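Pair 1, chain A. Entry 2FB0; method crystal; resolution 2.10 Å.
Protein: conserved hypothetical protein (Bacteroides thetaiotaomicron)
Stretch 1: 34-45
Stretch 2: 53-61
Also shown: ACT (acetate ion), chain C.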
# COMPACT_ATOMS: atom_id res chain seq x y z
N LYS A 34 -17.95 5.68 1.28
CA LYS A 34 -19.34 6.04 1.03
C LYS A 34 -19.48 6.88 -0.23
O LYS A 34 -20.58 7.08 -0.72
CB LYS A 34 -19.94 6.80 2.21
CG LYS A 34 -20.15 5.97 3.46
CD LYS A 34 -20.64 6.86 4.60
CE LYS A 34 -20.83 6.05 5.89
NZ LYS A 34 -21.28 6.94 7.00
N GLU A 35 -18.36 7.40 -0.74
CA GLU A 35 -18.37 8.18 -1.97
C GLU A 35 -18.49 7.24 -3.17
O GLU A 35 -17.81 6.22 -3.26
CB GLU A 35 -17.11 9.04 -2.09
CG GLU A 35 -16.96 10.13 -1.03
CD GLU A 35 -15.65 10.89 -1.18
OE1 GLU A 35 -15.38 11.42 -2.28
OE2 GLU A 35 -14.88 10.96 -0.21
N GLU A 36 -19.38 7.59 -4.10
CA GLU A 36 -19.74 6.72 -5.21
C GLU A 36 -18.52 6.42 -6.11
O GLU A 36 -18.32 5.27 -6.53
CB GLU A 36 -20.91 7.36 -5.99
CG GLU A 36 -21.57 6.47 -7.05
CD GLU A 36 -22.20 5.21 -6.48
OE1 GLU A 36 -22.57 5.20 -5.27
OE2 GLU A 36 -22.34 4.23 -7.26
N GLY A 37 -17.71 7.45 -6.39
CA GLY A 37 -16.53 7.30 -7.24
C GLY A 37 -15.31 6.70 -6.54
O GLY A 37 -14.28 6.51 -7.16
N CYS A 38 -15.43 6.40 -5.25
CA CYS A 38 -14.36 5.75 -4.52
C CYS A 38 -14.47 4.25 -4.77
O CYS A 38 -15.41 3.61 -4.31
CB CYS A 38 -14.45 6.02 -3.02
SG CYS A 38 -13.10 5.26 -2.06
N ILE A 39 -13.50 3.71 -5.50
CA ILE A 39 -13.50 2.29 -5.82
C ILE A 39 -12.93 1.45 -4.67
O ILE A 39 -13.49 0.40 -4.30
CB ILE A 39 -12.83 2.05 -7.19
CG1 ILE A 39 -13.77 2.58 -8.28
CG2 ILE A 39 -12.49 0.56 -7.40
CD1 ILE A 39 -13.19 2.66 -9.62
N ALA A 40 -11.86 1.96 -4.06
CA ALA A 40 -11.22 1.29 -2.92
C ALA A 40 -10.50 2.31 -2.05
O ALA A 40 -10.05 3.35 -2.53
CB ALA A 40 -10.23 0.22 -3.40
N TYR A 41 -10.38 2.00 -0.76
CA TYR A 41 -9.73 2.89 0.16
C TYR A 41 -9.49 2.10 1.43
O TYR A 41 -10.41 1.52 1.98
CB TYR A 41 -10.65 4.10 0.45
CG TYR A 41 -9.96 5.33 0.99
CD1 TYR A 41 -9.94 6.52 0.26
CD2 TYR A 41 -9.33 5.31 2.24
CE1 TYR A 41 -9.32 7.68 0.77
CE2 TYR A 41 -8.70 6.46 2.75
CZ TYR A 41 -8.70 7.63 2.02
OH TYR A 41 -8.07 8.75 2.53
N ASP A 42 -8.24 2.07 1.88
CA ASP A 42 -7.93 1.40 3.15
C ASP A 42 -6.65 1.96 3.76
O ASP A 42 -5.81 2.51 3.06
CB ASP A 42 -7.83 -0.13 2.97
CG ASP A 42 -8.02 -0.90 4.28
OD1 ASP A 42 -8.40 -0.29 5.31
OD2 ASP A 42 -7.81 -2.14 4.28
N THR A 43 -6.53 1.78 5.07
CA THR A 43 -5.34 2.16 5.83
C THR A 43 -4.54 0.90 6.14
O THR A 43 -5.11 -0.09 6.58
CB THR A 43 -5.79 2.87 7.12
OG1 THR A 43 -6.62 3.99 6.76
CG2 THR A 43 -4.59 3.33 7.95
N PHE A 44 -3.22 0.95 5.90
CA PHE A 44 -2.32 -0.18 6.09
C PHE A 44 -1.12 0.25 6.92
O PHE A 44 -0.46 1.24 6.58
CB PHE A 44 -1.76 -0.68 4.75
CG PHE A 44 -2.79 -1.22 3.81
CD1 PHE A 44 -3.04 -2.60 3.74
CD2 PHE A 44 -3.49 -0.37 2.96
CE1 PHE A 44 -3.99 -3.11 2.85
CE2 PHE A 44 -4.45 -0.89 2.07
CZ PHE A 44 -4.69 -2.26 2.02
N GLU A 45 -0.79 -0.51 7.95
CA GLU A 45 0.38 -0.25 8.79
C GLU A 45 1.55 -1.11 8.35
O GLU A 45 1.39 -2.31 8.10
CB GLU A 45 0.05 -0.59 10.24
CG GLU A 45 -1.12 0.18 10.80
CD GLU A 45 -1.71 -0.47 12.05
OE1 GLU A 45 -0.92 -0.89 12.93
OE2 GLU A 45 -2.95 -0.53 12.15
N PHE A 53 2.95 4.14 8.06
CA PHE A 53 1.74 3.50 7.53
C PHE A 53 1.40 4.13 6.19
O PHE A 53 2.07 5.06 5.77
CB PHE A 53 0.57 3.48 8.55
CG PHE A 53 -0.13 4.82 8.77
CD1 PHE A 53 0.32 5.70 9.76
CD2 PHE A 53 -1.26 5.17 8.01
CE1 PHE A 53 -0.35 6.91 9.99
CE2 PHE A 53 -1.93 6.37 8.22
CZ PHE A 53 -1.48 7.25 9.22
N MSE A 54 0.42 3.56 5.48
CA MSE A 54 0.07 4.07 4.17
C MSE A 54 -1.41 3.98 3.92
O MSE A 54 -2.11 3.17 4.53
CB MSE A 54 0.88 3.38 3.05
CG MSE A 54 0.60 1.89 2.87
SE MSE A 54 1.33 1.27 1.15
CE MSE A 54 0.12 2.41 0.07
N ILE A 55 -1.89 4.86 3.05
CA ILE A 55 -3.27 4.85 2.61
C ILE A 55 -3.23 4.48 1.14
O ILE A 55 -2.52 5.09 0.35
CB ILE A 55 -3.97 6.21 2.82
CG1 ILE A 55 -3.87 6.66 4.29
CG2 ILE A 55 -5.44 6.10 2.44
CD1 ILE A 55 -4.40 8.10 4.54
N CYS A 56 -3.95 3.41 0.80
CA CYS A 56 -4.08 2.97 -0.58
C CYS A 56 -5.49 3.29 -1.06
O CYS A 56 -6.47 2.96 -0.39
CB CYS A 56 -3.83 1.46 -0.67
SG CYS A 56 -3.59 0.91 -2.37
N GLU A 57 -5.60 3.95 -2.21
CA GLU A 57 -6.90 4.39 -2.70
C GLU A 57 -7.02 4.08 -4.16
O GLU A 57 -6.04 4.11 -4.88
CB GLU A 57 -7.06 5.91 -2.52
CG GLU A 57 -6.59 6.39 -1.16
CD GLU A 57 -6.57 7.89 -1.02
OE1 GLU A 57 -7.31 8.60 -1.72
OE2 GLU A 57 -5.79 8.36 -0.17
N THR A 58 -8.25 3.80 -4.60
CA THR A 58 -8.54 3.74 -6.03
C THR A 58 -9.76 4.61 -6.31
O THR A 58 -10.80 4.46 -5.67
CB THR A 58 -8.80 2.30 -6.50
OG1 THR A 58 -7.72 1.48 -6.06
CG2 THR A 58 -8.91 2.23 -8.04
N TRP A 59 -9.60 5.50 -7.28
CA TRP A 59 -10.63 6.45 -7.66
C TRP A 59 -11.07 6.16 -9.08
O TRP A 59 -10.24 5.81 -9.92
CB TRP A 59 -10.15 7.90 -7.49
CG TRP A 59 -10.01 8.19 -6.03
CD1 TRP A 59 -8.88 8.06 -5.27
CD2 TRP A 59 -11.07 8.54 -5.14
NE1 TRP A 59 -9.17 8.33 -3.95
CE2 TRP A 59 -10.51 8.63 -3.84
CE3 TRP A 59 -12.44 8.79 -5.30
CZ2 TRP A 59 -11.27 8.98 -2.72
CZ3 TRP A 59 -13.19 9.13 -4.19
CH2 TRP A 59 -12.61 9.21 -2.92
N GLN A 60 -12.37 6.28 -9.33
CA GLN A 60 -12.92 5.95 -10.64
C GLN A 60 -12.30 6.77 -11.76
O GLN A 60 -12.06 6.26 -12.85
CB GLN A 60 -14.45 6.14 -10.67
CG GLN A 60 -15.06 5.53 -11.93
CD GLN A 60 -16.57 5.62 -11.96
OE1 GLN A 60 -17.24 5.47 -10.93
NE2 GLN A 60 -17.12 5.89 -13.14
N ASN A 61 -12.05 8.04 -11.47
CA ASN A 61 -11.45 8.96 -12.42
C ASN A 61 -10.97 10.23 -11.70
O ASN A 61 -11.17 10.39 -10.48
CB ASN A 61 -12.45 9.33 -13.54
CG ASN A 61 -13.76 9.84 -13.00
OD1 ASN A 61 -13.80 10.85 -12.29
ND2 ASN A 61 -14.86 9.15 -13.32
C ACT C . -6.85 11.18 0.15
O ACT C . -7.92 10.90 0.75
OXT ACT C . -6.94 11.56 -1.05
CH3 ACT C . -5.53 11.09 0.82
O HOH W 1 -17.51 3.64 -8.91

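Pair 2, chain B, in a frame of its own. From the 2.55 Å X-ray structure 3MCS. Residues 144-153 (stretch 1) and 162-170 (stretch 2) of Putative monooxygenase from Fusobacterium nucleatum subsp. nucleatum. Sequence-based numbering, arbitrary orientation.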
# COMPACT_ATOMS: atom_id res chain seq x y z
N GLU B 144 10.90 -7.53 12.45
CA GLU B 144 11.70 -6.45 13.00
C GLU B 144 10.78 -5.67 13.95
O GLU B 144 9.58 -5.58 13.72
CB GLU B 144 12.20 -5.52 11.89
CG GLU B 144 13.40 -4.68 12.20
CD GLU B 144 14.68 -5.34 11.76
OE1 GLU B 144 14.83 -6.57 11.98
OE2 GLU B 144 15.54 -4.62 11.19
N GLU B 145 11.34 -5.11 15.01
CA GLU B 145 10.56 -4.35 15.97
C GLU B 145 10.23 -2.99 15.38
O GLU B 145 11.13 -2.31 14.88
CB GLU B 145 11.32 -4.21 17.30
CG GLU B 145 10.67 -3.31 18.37
CD GLU B 145 9.20 -3.67 18.69
OE1 GLU B 145 8.37 -3.94 17.76
OE2 GLU B 145 8.87 -3.62 19.90
N GLY B 146 8.96 -2.60 15.43
CA GLY B 146 8.51 -1.32 14.88
C GLY B 146 7.77 -1.44 13.56
O GLY B 146 7.07 -0.50 13.13
N THR B 147 7.91 -2.58 12.89
CA THR B 147 7.19 -2.79 11.64
C THR B 147 5.73 -3.05 11.98
O THR B 147 5.44 -3.94 12.76
CB THR B 147 7.74 -3.98 10.86
OG1 THR B 147 9.14 -3.82 10.68
CG2 THR B 147 7.08 -4.08 9.49
N LEU B 148 4.81 -2.28 11.41
CA LEU B 148 3.38 -2.49 11.67
C LEU B 148 2.68 -3.23 10.51
O LEU B 148 1.70 -3.93 10.73
CB LEU B 148 2.68 -1.16 11.97
CG LEU B 148 3.18 -0.35 13.18
CD1 LEU B 148 2.42 0.98 13.33
CD2 LEU B 148 3.05 -1.17 14.43
N LEU B 149 3.22 -3.13 9.30
CA LEU B 149 2.55 -3.71 8.12
C LEU B 149 3.48 -3.88 6.92
O LEU B 149 4.32 -3.05 6.68
CB LEU B 149 1.37 -2.79 7.73
CG LEU B 149 0.48 -3.03 6.52
CD1 LEU B 149 -0.80 -2.21 6.63
CD2 LEU B 149 1.19 -2.71 5.23
N VAL B 150 3.32 -4.98 6.20
CA VAL B 150 4.03 -5.20 4.96
C VAL B 150 3.08 -5.90 3.98
O VAL B 150 2.61 -7.00 4.27
CB VAL B 150 5.35 -6.04 5.11
CG1 VAL B 150 6.34 -5.32 5.98
CG2 VAL B 150 5.07 -7.44 5.68
N TYR B 151 2.73 -5.23 2.88
CA TYR B 151 1.95 -5.88 1.84
C TYR B 151 2.85 -5.97 0.60
O TYR B 151 3.31 -4.95 0.10
CB TYR B 151 0.66 -5.14 1.47
CG TYR B 151 -0.38 -4.95 2.56
CD1 TYR B 151 -0.44 -5.77 3.70
CD2 TYR B 151 -1.39 -4.01 2.39
CE1 TYR B 151 -1.42 -5.59 4.68
CE2 TYR B 151 -2.37 -3.82 3.36
CZ TYR B 151 -2.39 -4.62 4.49
OH TYR B 151 -3.39 -4.43 5.44
N LEU B 152 3.09 -7.19 0.13
CA LEU B 152 3.96 -7.44 -1.01
C LEU B 152 3.21 -8.22 -2.07
O LEU B 152 2.64 -9.28 -1.78
CB LEU B 152 5.19 -8.25 -0.60
CG LEU B 152 6.15 -8.69 -1.71
CD1 LEU B 152 6.88 -7.49 -2.33
CD2 LEU B 152 7.15 -9.66 -1.16
N GLY B 153 3.23 -7.71 -3.29
CA GLY B 153 2.56 -8.40 -4.39
C GLY B 153 3.04 -7.98 -5.76
O GLY B 153 3.91 -7.12 -5.88
N TRP B 162 6.85 -5.65 -9.00
CA TRP B 162 6.53 -5.88 -7.60
C TRP B 162 6.15 -4.58 -6.88
O TRP B 162 6.78 -3.55 -7.11
CB TRP B 162 7.72 -6.53 -6.91
CG TRP B 162 7.98 -7.87 -7.41
CD1 TRP B 162 8.59 -8.20 -8.58
CD2 TRP B 162 7.64 -9.09 -6.75
NE1 TRP B 162 8.65 -9.57 -8.70
CE2 TRP B 162 8.08 -10.14 -7.60
CE3 TRP B 162 7.03 -9.41 -5.54
CZ2 TRP B 162 7.90 -11.49 -7.27
CZ3 TRP B 162 6.87 -10.75 -5.21
CH2 TRP B 162 7.29 -11.77 -6.08
N CYS B 163 5.14 -4.65 -6.01
CA CYS B 163 4.65 -3.50 -5.25
C CYS B 163 4.70 -3.78 -3.79
O CYS B 163 4.09 -4.75 -3.33
CB CYS B 163 3.20 -3.21 -5.60
SG CYS B 163 2.92 -2.78 -7.35
N LEU B 164 5.39 -2.90 -3.04
CA LEU B 164 5.56 -3.07 -1.59
C LEU B 164 5.06 -1.87 -0.79
O LEU B 164 5.59 -0.77 -0.91
CB LEU B 164 7.02 -3.31 -1.26
CG LEU B 164 7.29 -3.58 0.22
CD1 LEU B 164 6.55 -4.86 0.61
CD2 LEU B 164 8.80 -3.68 0.55
N PHE B 165 4.03 -2.09 0.01
CA PHE B 165 3.50 -1.07 0.91
C PHE B 165 3.87 -1.49 2.30
O PHE B 165 3.65 -2.63 2.68
CB PHE B 165 1.99 -0.96 0.82
CG PHE B 165 1.41 0.11 1.70
CD1 PHE B 165 1.72 1.45 1.48
CD2 PHE B 165 0.51 -0.20 2.72
CE1 PHE B 165 1.17 2.46 2.26
CE2 PHE B 165 -0.05 0.80 3.51
CZ PHE B 165 0.29 2.14 3.29
N GLU B 166 4.42 -0.57 3.08
CA GLU B 166 4.85 -0.88 4.43
C GLU B 166 4.67 0.29 5.38
O GLU B 166 4.92 1.42 5.02
CB GLU B 166 6.31 -1.38 4.41
CG GLU B 166 7.26 -0.54 3.58
CD GLU B 166 8.66 -1.15 3.46
OE1 GLU B 166 8.97 -2.17 4.14
OE2 GLU B 166 9.46 -0.60 2.65
N VAL B 167 4.19 -0.01 6.58
CA VAL B 167 3.95 0.99 7.60
C VAL B 167 4.81 0.66 8.82
O VAL B 167 4.93 -0.49 9.17
CB VAL B 167 2.47 1.05 7.96
CG1 VAL B 167 2.23 2.08 9.03
CG2 VAL B 167 1.63 1.35 6.70
N TYR B 168 5.43 1.69 9.42
CA TYR B 168 6.31 1.58 10.59
C TYR B 168 5.80 2.45 11.75
O TYR B 168 5.08 3.43 11.52
CB TYR B 168 7.74 1.97 10.22
CG TYR B 168 8.38 1.05 9.19
CD1 TYR B 168 8.13 1.22 7.84
CD2 TYR B 168 9.21 0.01 9.57
CE1 TYR B 168 8.67 0.38 6.90
CE2 TYR B 168 9.78 -0.85 8.62
CZ TYR B 168 9.49 -0.66 7.28
OH TYR B 168 10.05 -1.49 6.32
N LYS B 169 6.17 2.10 12.98
CA LYS B 169 5.67 2.85 14.15
C LYS B 169 6.23 4.28 14.16
O LYS B 169 5.55 5.24 14.60
CB LYS B 169 5.93 2.13 15.50
CG LYS B 169 7.31 2.31 16.11
CD LYS B 169 7.53 1.50 17.41
CE LYS B 169 8.98 1.70 17.90
NZ LYS B 169 9.41 0.77 18.95
N ASP B 170 7.47 4.41 13.68
CA ASP B 170 8.16 5.69 13.62
C ASP B 170 9.28 5.66 12.59
O ASP B 170 9.72 4.60 12.13
CB ASP B 170 8.67 6.12 15.00
CG ASP B 170 9.61 5.12 15.63
OD1 ASP B 170 10.24 4.33 14.90
OD2 ASP B 170 9.73 5.13 16.87

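Two antiparallel strands joined by main-chain hydrogen bonds can keep one backbone plan while their side chains vary, and these two pairs illustrate the principle. Fourteen central residues superpose with an RMSD of 0.5 Å, and the strand directions differ by 177° in pair 1 and 176° in pair 2. Both ladders contain a beta bulge at the same place. In pair 1 the carbonyl A:Thr58 O accepts from both A:Ile39 N (2.8 Å) and A:Ala40 N (3.2 Å); in pair 2 B:Val167 O accepts from B:Leu148 N (2.9 Å) and B:Leu149 N (3.1 Å). One carbonyl thus serves two consecutive amides, and the register shifts by one residue. Beyond the bulge, A:Gln60 N donates to A:Gly37 O (2.9 Å), as B:Lys169 N does to B:Gly146 O (2.8 Å).

The matched glycines each occupy the third position of a turn, type I in pair 1 and type II in pair 2. B:Gly146 has a positive phi of 104°, where a CB would jam against the preceding carbonyl; A:Gly37, at -80/-1, is under no such backbone constraint.

At the bulge, A:Ile39 and B:Leu148 both point toward the opposite strand and reach the same neighbour: A:Ile39 CD1 lies 3.5 Å from A:Gln60 CA, and B:Leu148 CD1 3.8 Å from B:Lys169 CA.

The face carrying the matched glutamates combines conservation with substitution. The side-chain centres of A:Glu57 and B:Glu166 nearly coincide although their chi1 rotamers differ, m and p, and each accepts a hydrogen bond from the aromatic residue two positions later: A:Trp59 NE1 to A:Glu57 OE1 (2.9 Å), B:Tyr168 OH to B:Glu166 OE1 (2.5 Å). Indole and phenol thus each donate a hydrogen bond to the carboxylate of the matched glutamate. Across the strands, A:Cys38 SG sits over the face of the A:Trp59 six-membered ring, 4.3 Å from its centroid, whereas B:Thr147 OG1 approaches B:Tyr168 CE2 at 3.7 Å. Next along, the A:Tyr41 ring receives A:Glu57 CG over one face, and A:Tyr41 CE2 meets A:Ile55 CG2 at 3.3 Å. The smaller B:Val150 makes a looser contact, B:Val150 CG1 to B:Glu166 CB at 4.2 Å.

On the other face, bulk is redistributed. A:Ala40 CB stands 3.9 Å from A:Thr58 OG1, while the larger B:Leu149 also packs along its neighbours, with B:Leu149 CD2 3.6 Å from B:Phe165 CD2. A:Cys56, which matches B:Phe165, is instead covered by A:Phe44, whose CE2 lies 3.7 Å from A:Cys56 CB. The backbone fixes where side chains start; their size and reach decide which neighbours they meet.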